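Probable oxidoreductase (Pseudomonas aeruginosa, PDB 4B7C) is a probable NADP-dependent oxidoreductase of the medium-chain dehydrogenase/reductase family, pairing a GroES-like domain with a Rossmann-fold cofactor domain. Local coordinates at residues Ala14-Gly19 with Val68-Val73; Gly39-Lys44 with Asp104-Glu109; Ser49-Met54 with Phe329-Leu334; Val245-Ile250 with Glu276-Met281. One frame throughout, in Å; residues are numbered along the deposited sequence.

Contact 1. Residues Ala14-Gly19 with Val68-Val73; sequences AQRPSG and VGIGEV
The guanidinium of R16 reaches across to the backbone carbonyl of V68, and this polar contact joins the two loops. NH2 makes the main bond, 2.7 Å from NH2 of R16 to O of V68, with an N-H...O angle of 153°. It arrives in the plane of the carbonyl, while the oxygen itself lies slightly out of the guanidinium plane. NH1 of R16 adds only a weak, bent bond to the same oxygen at 3.3 Å, so the fork of the two nitrogens is used unevenly.

I70 supplies the apolar half. Its CD1 lies over one face of the guanidinium, displaced toward the rim, and touches the aliphatic part of R16 at CG, 4.0 Å from CD1. The branch methyl CG2 of I70 turns instead to the backbone, 3.7 Å from O of A14. R16 is bent at both chi2 and chi3, a shape that lets one side chain pack by CG and bond by its nitrogens.

Behind this shell stands a type II beta turn from G69 to E72, closed by the bond from N of E72 to O of G69. The carboxylate of E72 folds back onto it, OE1 accepting from N of G69 at 2.9 Å from above the carboxylate plane. G71, with phi 85°, occupies the turn position where a side chain would meet the preceding carbonyl.

NH2 of R16 also bonds to O of M58. One arginine thus ties together two loops of the same GroES-like domain and the end of helix 53-58, its positive end held by two carbonyl oxygens whose partial negative charge would be expected to stabilise it.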
loop_
_atom_site.group_PDB
_atom_site.type_symbol
_atom_site.label_atom_id
_atom_site.label_comp_id
_atom_site.label_asym_id
_atom_site.label_seq_id
_atom_site.Cartn_x
_atom_site.Cartn_y
_atom_site.Cartn_z
ATOM N N ALA B 14 23.059 7.474 25.360
ATOM C CA ALA B 14 23.436 6.888 26.655
ATOM C C ALA B 14 22.547 5.695 27.007
ATOM O O ALA B 14 23.023 4.677 27.496
ATOM C CB ALA B 14 23.357 7.935 27.751
ATOM N N GLN B 15 21.249 5.846 26.774
ATOM C CA GLN B 15 20.302 4.746 26.975
ATOM C C GLN B 15 19.108 4.877 26.039
ATOM O O GLN B 15 18.675 5.991 25.710
ATOM C CB GLN B 15 19.822 4.674 28.435
ATOM C CG GLN B 15 19.181 5.949 28.959
ATOM C CD GLN B 15 18.687 5.834 30.412
ATOM O OE1 GLN B 15 19.267 5.126 31.255
ATOM N NE2 GLN B 15 17.588 6.523 30.700
ATOM N N ARG B 16 18.558 3.732 25.644
ATOM C CA ARG B 16 17.405 3.697 24.751
ATOM C C ARG B 16 16.199 4.190 25.531
ATOM O O ARG B 16 15.885 3.637 26.586
ATOM C CB ARG B 16 17.156 2.274 24.215
ATOM C CG ARG B 16 18.443 1.576 23.800
ATOM C CD ARG B 16 18.370 0.821 22.502
ATOM N NE ARG B 16 18.648 1.820 21.506
ATOM C CZ ARG B 16 19.666 1.875 20.649
ATOM N NH1 ARG B 16 20.620 0.950 20.567
ATOM N NH2 ARG B 16 19.683 2.912 19.832
ATOM N N PRO B 17 15.513 5.224 25.015
ATOM C CA PRO B 17 14.366 5.763 25.729
ATOM C C PRO B 17 13.126 4.882 25.658
ATOM O O PRO B 17 12.898 4.182 24.661
ATOM C CB PRO B 17 14.082 7.074 24.997
ATOM C CG PRO B 17 14.541 6.831 23.602
ATOM C CD PRO B 17 15.698 5.876 23.709
ATOM N N SER B 18 12.355 4.918 26.739
ATOM C CA SER B 18 10.987 4.446 26.771
ATOM C C SER B 18 10.110 5.641 26.607
ATOM O O SER B 18 10.108 6.486 27.480
ATOM C CB SER B 18 10.702 3.878 28.170
ATOM O OG SER B 18 10.652 2.481 28.148
ATOM N N GLY B 19 9.324 5.682 25.539
ATOM C CA GLY B 19 8.476 6.815 25.258
ATOM C C GLY B 19 9.273 8.046 24.869
ATOM O O GLY B 19 10.140 7.973 23.986
ATOM N N VAL B 68 21.300 4.105 16.131
ATOM C CA VAL B 68 22.488 4.667 16.775
ATOM C C VAL B 68 22.918 3.735 17.911
ATOM O O VAL B 68 22.094 3.311 18.716
ATOM C CB VAL B 68 22.214 6.081 17.315
ATOM C CG1 VAL B 68 23.393 6.567 18.152
ATOM C CG2 VAL B 68 21.914 7.028 16.160
ATOM N N GLY B 69 24.196 3.397 17.953
ATOM C CA GLY B 69 24.727 2.496 18.984
ATOM C C GLY B 69 24.831 3.203 20.315
ATOM O O GLY B 69 24.990 4.425 20.365
ATOM N N ILE B 70 24.721 2.444 21.399
ATOM C CA ILE B 70 24.948 2.989 22.737
ATOM C C ILE B 70 26.397 3.441 22.845
ATOM O O ILE B 70 27.307 2.706 22.466
ATOM C CB ILE B 70 24.655 1.955 23.846
ATOM C CG1 ILE B 70 23.171 1.564 23.817
ATOM C CG2 ILE B 70 25.033 2.500 25.214
ATOM C CD1 ILE B 70 22.227 2.695 24.179
ATOM N N GLY B 71 26.598 4.657 23.341
ATOM C CA GLY B 71 27.941 5.240 23.447
ATOM C C GLY B 71 28.438 5.925 22.171
ATOM O O GLY B 71 29.488 6.559 22.171
ATOM N N GLU B 72 27.680 5.802 21.089
ATOM C CA GLU B 72 28.011 6.470 19.825
ATOM C C GLU B 72 27.475 7.894 19.820
ATOM O O GLU B 72 26.439 8.185 20.418
ATOM C CB GLU B 72 27.405 5.748 18.618
ATOM C CG GLU B 72 28.176 4.538 18.116
ATOM C CD GLU B 72 27.543 3.896 16.883
ATOM O OE1 GLU B 72 26.487 4.375 16.386
ATOM O OE2 GLU B 72 28.121 2.897 16.408
ATOM N N VAL B 73 28.169 8.771 19.101
ATOM C CA VAL B 73 27.675 10.124 18.881
ATOM C C VAL B 73 26.320 10.062 18.199
ATOM O O VAL B 73 26.139 9.343 17.226
ATOM C CB VAL B 73 28.646 10.947 18.019
ATOM C CG1 VAL B 73 28.087 12.350 17.783
ATOM C CG2 VAL B 73 30.001 11.008 18.698
#

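Contact 2. Residues Gly39-Lys44 with Asp104-Glu109; sequences GQILVK and DYFIGE
V43 and F106 form a hydrogen-bonded antiparallel pair, with N of V43 2.8 Å from O of F106 and the return bond from N of F106 to O of V43. I41 and G108 repeat this pattern, N of I41 lying 2.9 Å from O of G108. Between the two pairs L42 faces I107 with no backbone bond of their own. CG of L42 lies beside its carbonyl carbon (chi1 164°), and from there CD1 comes to 3.4 Å from CG1 of I107, tighter than usual van der Waals contact. K44 packs closely too, laying CD against the Y105 ring, 3.4 Å from CE1. On the other face of the sheet, CG1 of I41 meets the edge of the F106 ring near CE2, and the bare CA of G108 leaves room for that ring, whose CZ lies where a side chain on G108 would project.

Strands 41-44 and 105-108, 169° apart in direction, belong to the curled sheet of the GroES-like domain; strand 77-85 flanks strand 41-49 on its other side, with V84 and L83 packing on L42 and K44.

Beyond the Y105 ring K44 bends at chi4 to bring NZ to 2.9 Å from O of D104. The D104 carboxylate is engaged elsewhere, in a salt bridge with R9. The far end is looser: the Q40 amide and the E109 carboxylate are turned 71° apart, and NE2 of Q40 makes only a weak bond to OE2 of E109 at 3.3 Å. OE1 of Q40 takes its stronger bond from N of A37, while E109 stands at the exposed edge.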
loop_
_atom_site.group_PDB
_atom_site.type_symbol
_atom_site.label_atom_id
_atom_site.label_comp_id
_atom_site.label_asym_id
_atom_site.label_seq_id
_atom_site.Cartn_x
_atom_site.Cartn_y
_atom_site.Cartn_z
ATOM N N GLY B 39 41.477 9.600 3.155
ATOM C CA GLY B 39 40.096 9.339 2.717
ATOM C C GLY B 39 39.042 9.935 3.630
ATOM O O GLY B 39 37.841 9.720 3.447
ATOM N N GLN B 40 39.487 10.720 4.606
ATOM C CA GLN B 40 38.564 11.406 5.515
ATOM C C GLN B 40 38.613 12.923 5.362
ATOM O O GLN B 40 39.562 13.485 4.810
ATOM C CB GLN B 40 38.877 11.034 6.969
ATOM C CG GLN B 40 38.792 9.537 7.265
ATOM C CD GLN B 40 38.953 9.241 8.754
ATOM O OE1 GLN B 40 39.619 9.983 9.468
ATOM N NE2 GLN B 40 38.372 8.141 9.214
ATOM N N ILE B 41 37.587 13.575 5.896
ATOM C CA ILE B 41 37.573 15.029 6.038
ATOM C C ILE B 41 37.300 15.433 7.486
ATOM O O ILE B 41 36.744 14.661 8.278
ATOM C CB ILE B 41 36.554 15.701 5.111
ATOM C CG1 ILE B 41 35.118 15.325 5.488
ATOM C CG2 ILE B 41 36.864 15.352 3.650
ATOM C CD1 ILE B 41 34.085 16.093 4.686
ATOM N N LEU B 42 37.738 16.643 7.823
ATOM C CA LEU B 42 37.446 17.281 9.114
ATOM C C LEU B 42 36.546 18.467 8.847
ATOM O O LEU B 42 36.915 19.390 8.096
ATOM C CB LEU B 42 38.727 17.727 9.837
ATOM C CG LEU B 42 38.574 18.745 10.998
ATOM C CD1 LEU B 42 37.706 18.189 12.114
ATOM C CD2 LEU B 42 39.900 19.237 11.572
ATOM N N VAL B 43 35.373 18.450 9.467
ATOM C CA VAL B 43 34.358 19.480 9.257
ATOM C C VAL B 43 34.011 20.183 10.568
ATOM O O VAL B 43 33.801 19.533 11.602
ATOM C CB VAL B 43 33.053 18.909 8.677
ATOM C CG1 VAL B 43 31.971 19.976 8.649
ATOM C CG2 VAL B 43 33.265 18.336 7.278
ATOM N N LYS B 44 33.977 21.519 10.529
ATOM C CA LYS B 44 33.443 22.303 11.641
ATOM C C LYS B 44 31.938 22.380 11.470
ATOM O O LYS B 44 31.450 22.975 10.515
ATOM C CB LYS B 44 34.035 23.715 11.690
ATOM C CG LYS B 44 33.401 24.610 12.758
ATOM C CD LYS B 44 33.719 24.146 14.178
ATOM C CE LYS B 44 32.774 24.726 15.241
ATOM N NZ LYS B 44 31.559 23.885 15.507
ATOM N N ASP B 104 30.546 19.163 17.852
ATOM C CA ASP B 104 31.207 20.386 17.348
ATOM C C ASP B 104 31.886 20.140 16.002
ATOM O O ASP B 104 31.846 20.989 15.110
ATOM C CB ASP B 104 32.276 20.893 18.322
ATOM C CG ASP B 104 31.692 21.569 19.553
ATOM O OD1 ASP B 104 30.760 22.392 19.424
ATOM O OD2 ASP B 104 32.176 21.249 20.667
ATOM N N TYR B 105 32.527 18.979 15.897
ATOM C CA TYR B 105 33.335 18.637 14.729
ATOM C C TYR B 105 33.028 17.240 14.238
ATOM O O TYR B 105 32.837 16.325 15.044
ATOM C CB TYR B 105 34.826 18.670 15.064
ATOM C CG TYR B 105 35.367 20.014 15.463
ATOM C CD1 TYR B 105 35.865 20.896 14.505
ATOM C CD2 TYR B 105 35.397 20.404 16.796
ATOM C CE1 TYR B 105 36.374 22.128 14.864
ATOM C CE2 TYR B 105 35.895 21.639 17.166
ATOM C CZ TYR B 105 36.396 22.494 16.194
ATOM O OH TYR B 105 36.887 23.720 16.549
ATOM N N PHE B 106 32.990 17.085 12.916
ATOM C CA PHE B 106 32.893 15.772 12.281
ATOM C C PHE B 106 34.230 15.397 11.677
ATOM O O PHE B 106 34.825 16.190 10.938
ATOM C CB PHE B 106 31.827 15.736 11.186
ATOM C CG PHE B 106 31.905 14.510 10.309
ATOM C CD1 PHE B 106 31.261 13.334 10.674
ATOM C CD2 PHE B 106 32.651 14.525 9.124
ATOM C CE1 PHE B 106 31.333 12.205 9.877
ATOM C CE2 PHE B 106 32.731 13.396 8.327
ATOM C CZ PHE B 106 32.075 12.230 8.704
ATOM N N ILE B 107 34.698 14.199 12.001
ATOM C CA ILE B 107 35.855 13.598 11.351
ATOM C C ILE B 107 35.475 12.223 10.839
ATOM O O ILE B 107 35.013 11.379 11.594
ATOM C CB ILE B 107 37.066 13.430 12.276
ATOM C CG1 ILE B 107 37.630 14.790 12.688
ATOM C CG2 ILE B 107 38.181 12.679 11.584
ATOM C CD1 ILE B 107 38.899 14.666 13.529
ATOM N N GLY B 108 35.659 12.012 9.542
ATOM C CA GLY B 108 35.364 10.720 8.944
ATOM C C GLY B 108 35.276 10.726 7.431
ATOM O O GLY B 108 35.500 11.756 6.774
ATOM N N GLU B 109 34.884 9.578 6.895
ATOM C CA GLU B 109 34.613 9.424 5.478
ATOM C C GLU B 109 33.353 10.191 5.112
ATOM O O GLU B 109 32.327 10.033 5.760
ATOM C CB GLU B 109 34.444 7.945 5.128
ATOM C CG GLU B 109 35.760 7.166 5.136
ATOM C CD GLU B 109 36.152 6.637 6.511
ATOM O OE1 GLU B 109 35.329 6.585 7.449
ATOM O OE2 GLU B 109 37.318 6.271 6.654
#

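Contact 3. Residues Ser49-Met54 with Phe329-Leu334; sequences SLDPAM and FGKLVL
K331 sends its ammonium across to OG of S49 and OD1 of D51. In its side chain chi2 (76°) bends CD, and chi4 turns NZ to where it also bonds O of L332 in its own strand. Across the contact NZ of K331 lies 2.7 Å from OG of S49 and 2.8 Å from OD1 of D51, the latter a salt bridge that enters from above the carboxylate plane. S49 and V333 put their side chains on one face of the sheet as an antiparallel non-hydrogen-bonded pair.

The oxygen of L332 is shared: N of L50 reaches it at 3.1 Å from one face of the carbonyl plane and NZ of K331 from the other. A water bridges O of L50 and N of L332, filling out the backbone pairing.

Beside this polar cluster, L50 holds CG anti to its carbonyl carbon (chi1 -84°), and from that position its branches split between two leucines. CD2 packs on CD2 of L332 at 3.9 Å, whereas CD1 meets CB of L334 at 3.6 Å. T319 of helix 316-321 also touches L50, and L332 rests on strand 307-311.

The join brings the C-terminal strand 331-335 back to strand 41-49 of the GroES-like domain. Burial of the lysine is offset by an acid, a hydroxyl and a backbone carbonyl, an environment consistent with its remaining charged.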
loop_
_atom_site.group_PDB
_atom_site.type_symbol
_atom_site.label_atom_id
_atom_site.label_comp_id
_atom_site.label_asym_id
_atom_site.label_seq_id
_atom_site.Cartn_x
_atom_site.Cartn_y
_atom_site.Cartn_z
ATOM N N SER B 49 20.411 19.561 11.787
ATOM C CA SER B 49 19.003 19.335 11.534
ATOM C C SER B 49 18.404 18.520 12.679
ATOM O O SER B 49 18.859 17.424 12.984
ATOM C CB SER B 49 18.784 18.596 10.225
ATOM O OG SER B 49 17.409 18.274 10.075
ATOM N N LEU B 50 17.394 19.083 13.325
ATOM C CA LEU B 50 16.623 18.334 14.304
ATOM C C LEU B 50 15.351 17.842 13.612
ATOM O O LEU B 50 14.537 18.654 13.150
ATOM C CB LEU B 50 16.329 19.183 15.543
ATOM C CG LEU B 50 17.423 19.238 16.622
ATOM C CD1 LEU B 50 18.812 19.491 16.062
ATOM C CD2 LEU B 50 17.079 20.316 17.638
ATOM N N ASP B 51 15.214 16.509 13.564
ATOM C CA ASP B 51 14.172 15.806 12.793
ATOM C C ASP B 51 13.452 14.746 13.618
ATOM O O ASP B 51 14.094 14.000 14.359
ATOM C CB ASP B 51 14.751 15.001 11.603
ATOM C CG ASP B 51 15.613 15.847 10.652
ATOM O OD1 ASP B 51 15.111 16.894 10.190
ATOM O OD2 ASP B 51 16.777 15.460 10.341
ATOM N N PRO B 52 12.126 14.618 13.431
ATOM C CA PRO B 52 11.374 13.563 14.148
ATOM C C PRO B 52 11.942 12.164 13.934
ATOM O O PRO B 52 11.839 11.316 14.831
ATOM C CB PRO B 52 9.965 13.671 13.548
ATOM C CG PRO B 52 9.865 15.085 13.081
ATOM C CD PRO B 52 11.240 15.417 12.570
ATOM N N ALA B 53 12.524 11.926 12.754
ATOM C CA ALA B 53 13.164 10.636 12.447
ATOM C C ALA B 53 14.229 10.257 13.471
ATOM O O ALA B 53 14.560 9.076 13.623
ATOM C CB ALA B 53 13.751 10.636 11.041
ATOM N N MET B 54 14.749 11.252 14.183
ATOM C CA MET B 54 15.743 11.007 15.249
ATOM C C MET B 54 15.237 10.050 16.333
ATOM O O MET B 54 16.002 9.287 16.935
ATOM C CB MET B 54 16.154 12.315 15.920
ATOM C CG MET B 54 17.174 13.102 15.130
ATOM S SD MET B 54 17.514 14.708 15.810
ATOM C CE MET B 54 19.248 14.982 15.419
ATOM N N PHE B 329 8.071 26.297 15.139
ATOM C CA PHE B 329 7.415 26.940 14.013
ATOM C C PHE B 329 8.348 27.014 12.810
ATOM O O PHE B 329 9.108 27.962 12.581
ATOM C CB PHE B 329 6.695 28.242 14.397
ATOM C CG PHE B 329 5.198 28.061 14.533
ATOM C CD1 PHE B 329 4.697 27.168 15.470
ATOM C CD2 PHE B 329 4.297 28.740 13.722
ATOM C CE1 PHE B 329 3.338 26.964 15.609
ATOM C CE2 PHE B 329 2.930 28.536 13.852
ATOM C CZ PHE B 329 2.450 27.650 14.802
ATOM N N GLY B 330 8.245 25.940 12.044
ATOM C CA GLY B 330 9.076 25.705 10.896
ATOM C C GLY B 330 10.186 24.724 11.198
ATOM O O GLY B 330 10.324 24.257 12.333
ATOM N N LYS B 331 10.992 24.444 10.178
ATOM C CA LYS B 331 12.037 23.427 10.258
ATOM C C LYS B 331 13.018 23.730 11.381
ATOM O O LYS B 331 13.623 24.797 11.424
ATOM C CB LYS B 331 12.769 23.318 8.919
ATOM C CG LYS B 331 14.144 22.662 9.004
ATOM C CD LYS B 331 14.027 21.176 9.150
ATOM C CE LYS B 331 15.345 20.534 9.481
ATOM N NZ LYS B 331 15.185 19.652 10.659
ATOM N N LEU B 332 13.149 22.787 12.307
ATOM C CA LEU B 332 13.960 23.006 13.497
ATOM C C LEU B 332 15.436 22.800 13.188
ATOM O O LEU B 332 15.870 21.712 12.784
ATOM C CB LEU B 332 13.521 22.094 14.651
ATOM C CG LEU B 332 14.107 22.416 16.023
ATOM C CD1 LEU B 332 13.905 23.865 16.431
ATOM C CD2 LEU B 332 13.428 21.499 17.036
ATOM N N VAL B 333 16.207 23.848 13.455
ATOM C CA VAL B 333 17.650 23.846 13.208
ATOM C C VAL B 333 18.421 24.284 14.440
ATOM O O VAL B 333 18.063 25.280 15.087
ATOM C CB VAL B 333 18.018 24.785 12.048
ATOM C CG1 VAL B 333 19.536 24.922 11.940
ATOM C CG2 VAL B 333 17.424 24.247 10.753
ATOM N N LEU B 334 19.452 23.523 14.778
ATOM C CA LEU B 334 20.303 23.830 15.927
ATOM C C LEU B 334 21.614 24.442 15.453
ATOM O O LEU B 334 22.397 23.786 14.770
ATOM C CB LEU B 334 20.581 22.574 16.764
ATOM C CG LEU B 334 21.330 22.770 18.089
ATOM C CD1 LEU B 334 20.450 23.532 19.078
ATOM C CD2 LEU B 334 21.768 21.451 18.708
HETATM O O HOH W 1 12.239 20.054 12.150
#

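Contact 4. Residues Val245-Ile250 with Glu276-Met281; sequences VLCGAI and EGMVVM
The oxygen of E276 receives the shortest direct bond of this contact, 2.8 Å from N of L246, nearly straight at 173° but tilted from the carbonyl plane. CA of V245 adds a CA-H...O contact to the same oxygen at 3.4 Å. One step on, O of L246 takes N of M278 at 3.2 Å, and CA of G277 lies beside it. This is the staggered ladder of parallel strands, V245 level with E276 and L246 with G277.

Past the last pair the strands part, and a water spans the gap. It donates to O of C247 and to O of M278, at 2.7 Å from the latter, and so gives a donor to two carbonyl oxygens.

M278 fills one side of the junction. Its CG sits between the backbone N and the carbonyl carbon (chi1 74°) and meets both CG2 of V245 and SG of C247, each 4.0 Å away. V245 and M278 lie side by side and point the same way. A140 of helix 132-145 touches both M278 and C247, closing the apolar cluster against that helix.

Strands 242-246 and 274-277 belong to a beta-alpha-beta unit at one end of the parallel Rossmann sheet. OE1 of E276 forms a salt bridge with R274 of the second subunit, while L246 packs on Y265 of that subunit. Strand 274-277 is thus bonded on one side to strand 242-246, while the antiparallel ladder of E276 carries the sheet on into the second subunit, with apolar side chains and a charged pair reinforcing the dimer interface.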
loop_
_atom_site.group_PDB
_atom_site.type_symbol
_atom_site.label_atom_id
_atom_site.label_comp_id
_atom_site.label_asym_id
_atom_site.label_seq_id
_atom_site.Cartn_x
_atom_site.Cartn_y
_atom_site.Cartn_z
ATOM N N VAL B 245 1.528 8.304 -0.399
ATOM C CA VAL B 245 2.967 8.226 -0.201
ATOM C C VAL B 245 3.294 8.319 1.274
ATOM O O VAL B 245 2.889 9.262 1.962
ATOM C CB VAL B 245 3.739 9.277 -1.037
ATOM C CG1 VAL B 245 3.228 10.672 -0.785
ATOM C CG2 VAL B 245 5.228 9.183 -0.744
ATOM N N LEU B 246 4.012 7.308 1.759
ATOM C CA LEU B 246 4.425 7.239 3.149
ATOM C C LEU B 246 5.867 7.735 3.294
ATOM O O LEU B 246 6.804 7.138 2.741
ATOM C CB LEU B 246 4.345 5.808 3.686
ATOM C CG LEU B 246 3.008 5.092 3.543
ATOM C CD1 LEU B 246 3.152 3.682 4.121
ATOM C CD2 LEU B 246 1.886 5.869 4.225
ATOM N N CYS B 247 6.027 8.821 4.042
ATOM C CA CYS B 247 7.345 9.415 4.309
ATOM C C CYS B 247 7.758 9.306 5.759
ATOM O O CYS B 247 8.937 9.406 6.081
ATOM C CB CYS B 247 7.341 10.885 3.935
ATOM S SG CYS B 247 7.268 11.128 2.172
ATOM N N GLY B 248 6.781 9.100 6.639
ATOM C CA GLY B 248 7.054 8.913 8.053
ATOM C C GLY B 248 5.781 8.665 8.846
ATOM O O GLY B 248 4.688 8.637 8.271
ATOM N N ALA B 249 5.937 8.494 10.157
ATOM C CA ALA B 249 4.814 8.319 11.098
ATOM C C ALA B 249 5.098 8.927 12.492
ATOM O O ALA B 249 5.355 8.221 13.484
ATOM C CB ALA B 249 4.458 6.842 11.217
ATOM N N ILE B 250 4.986 10.246 12.574
ATOM C CA ILE B 250 5.393 10.989 13.777
ATOM C C ILE B 250 4.523 10.654 14.990
ATOM O O ILE B 250 5.007 10.611 16.125
ATOM C CB ILE B 250 5.282 12.523 13.554
ATOM C CG1 ILE B 250 6.304 13.032 12.537
ATOM C CG2 ILE B 250 5.511 13.285 14.856
ATOM C CD1 ILE B 250 5.968 14.370 11.908
ATOM N N GLU B 276 2.557 3.555 -1.007
ATOM C CA GLU B 276 3.974 3.328 -1.259
ATOM C C GLU B 276 4.896 4.144 -0.366
ATOM O O GLU B 276 4.692 5.341 -0.152
ATOM C CB GLU B 276 4.289 3.606 -2.726
ATOM C CG GLU B 276 5.703 3.235 -3.130
ATOM C CD GLU B 276 5.933 3.313 -4.630
ATOM O OE1 GLU B 276 4.959 3.365 -5.401
ATOM O OE2 GLU B 276 7.106 3.300 -5.037
ATOM N N GLY B 277 5.921 3.475 0.144
ATOM C CA GLY B 277 6.922 4.114 0.975
ATOM C C GLY B 277 8.099 4.632 0.165
ATOM O O GLY B 277 8.393 4.125 -0.917
ATOM N N MET B 278 8.740 5.674 0.678
ATOM C CA MET B 278 9.946 6.231 0.053
ATOM C C MET B 278 10.913 6.758 1.091
ATOM O O MET B 278 10.524 7.097 2.221
ATOM C CB MET B 278 9.612 7.332 -0.964
ATOM C CG MET B 278 9.182 8.673 -0.361
ATOM S SD MET B 278 10.527 9.685 0.303
ATOM C CE MET B 278 11.339 10.209 -1.195
ATOM N N VAL B 279 12.175 6.819 0.688
ATOM C CA VAL B 279 13.256 7.362 1.505
ATOM C C VAL B 279 14.120 8.263 0.605
ATOM O O VAL B 279 14.474 7.871 -0.513
ATOM C CB VAL B 279 14.076 6.209 2.124
ATOM C CG1 VAL B 279 15.483 6.629 2.446
ATOM C CG2 VAL B 279 13.406 5.716 3.401
ATOM N N VAL B 280 14.398 9.488 1.058
ATOM C CA VAL B 280 14.986 10.523 0.175
ATOM C C VAL B 280 16.367 10.133 -0.361
ATOM O O VAL B 280 16.712 10.465 -1.485
ATOM C CB VAL B 280 15.039 11.926 0.857
ATOM C CG1 VAL B 280 15.966 11.923 2.056
ATOM C CG2 VAL B 280 15.479 12.998 -0.131
ATOM N N MET B 281 17.137 9.395 0.420
ATOM C CA MET B 281 18.488 9.006 -0.020
ATOM C C MET B 281 18.504 8.131 -1.270
ATOM O O MET B 281 19.496 8.098 -1.994
ATOM C CB MET B 281 19.236 8.304 1.101
ATOM C CG MET B 281 18.914 6.756 1.189
ATOM S SD MET B 281 18.918 5.817 2.799
ATOM C CE MET B 281 20.650 5.352 2.916
HETATM O O HOH W 2 10.932 9.073 4.059
#

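Contacts 3 and 4 are buried and touch through packing of P52 on I250, 3.9 Å between CB of P52 and CG1 of I250, whereas contact 1 lies at the surface and contact 2 is partly buried. Contacts 2 and 3 reach the same curled sheet, both using strand 41-49, with centres about 22 Å apart. Chemistry follows place: an arginine on a carbonyl joins surface loops in contact 1, a full antiparallel ladder with polar ends makes contact 2, one buried lysine held by an acid, a hydroxyl and a carbonyl marks contact 3, and a parallel ladder extended by water characterises contact 4. Along the chain, contact 4 is nested inside the loop that contact 3 closes.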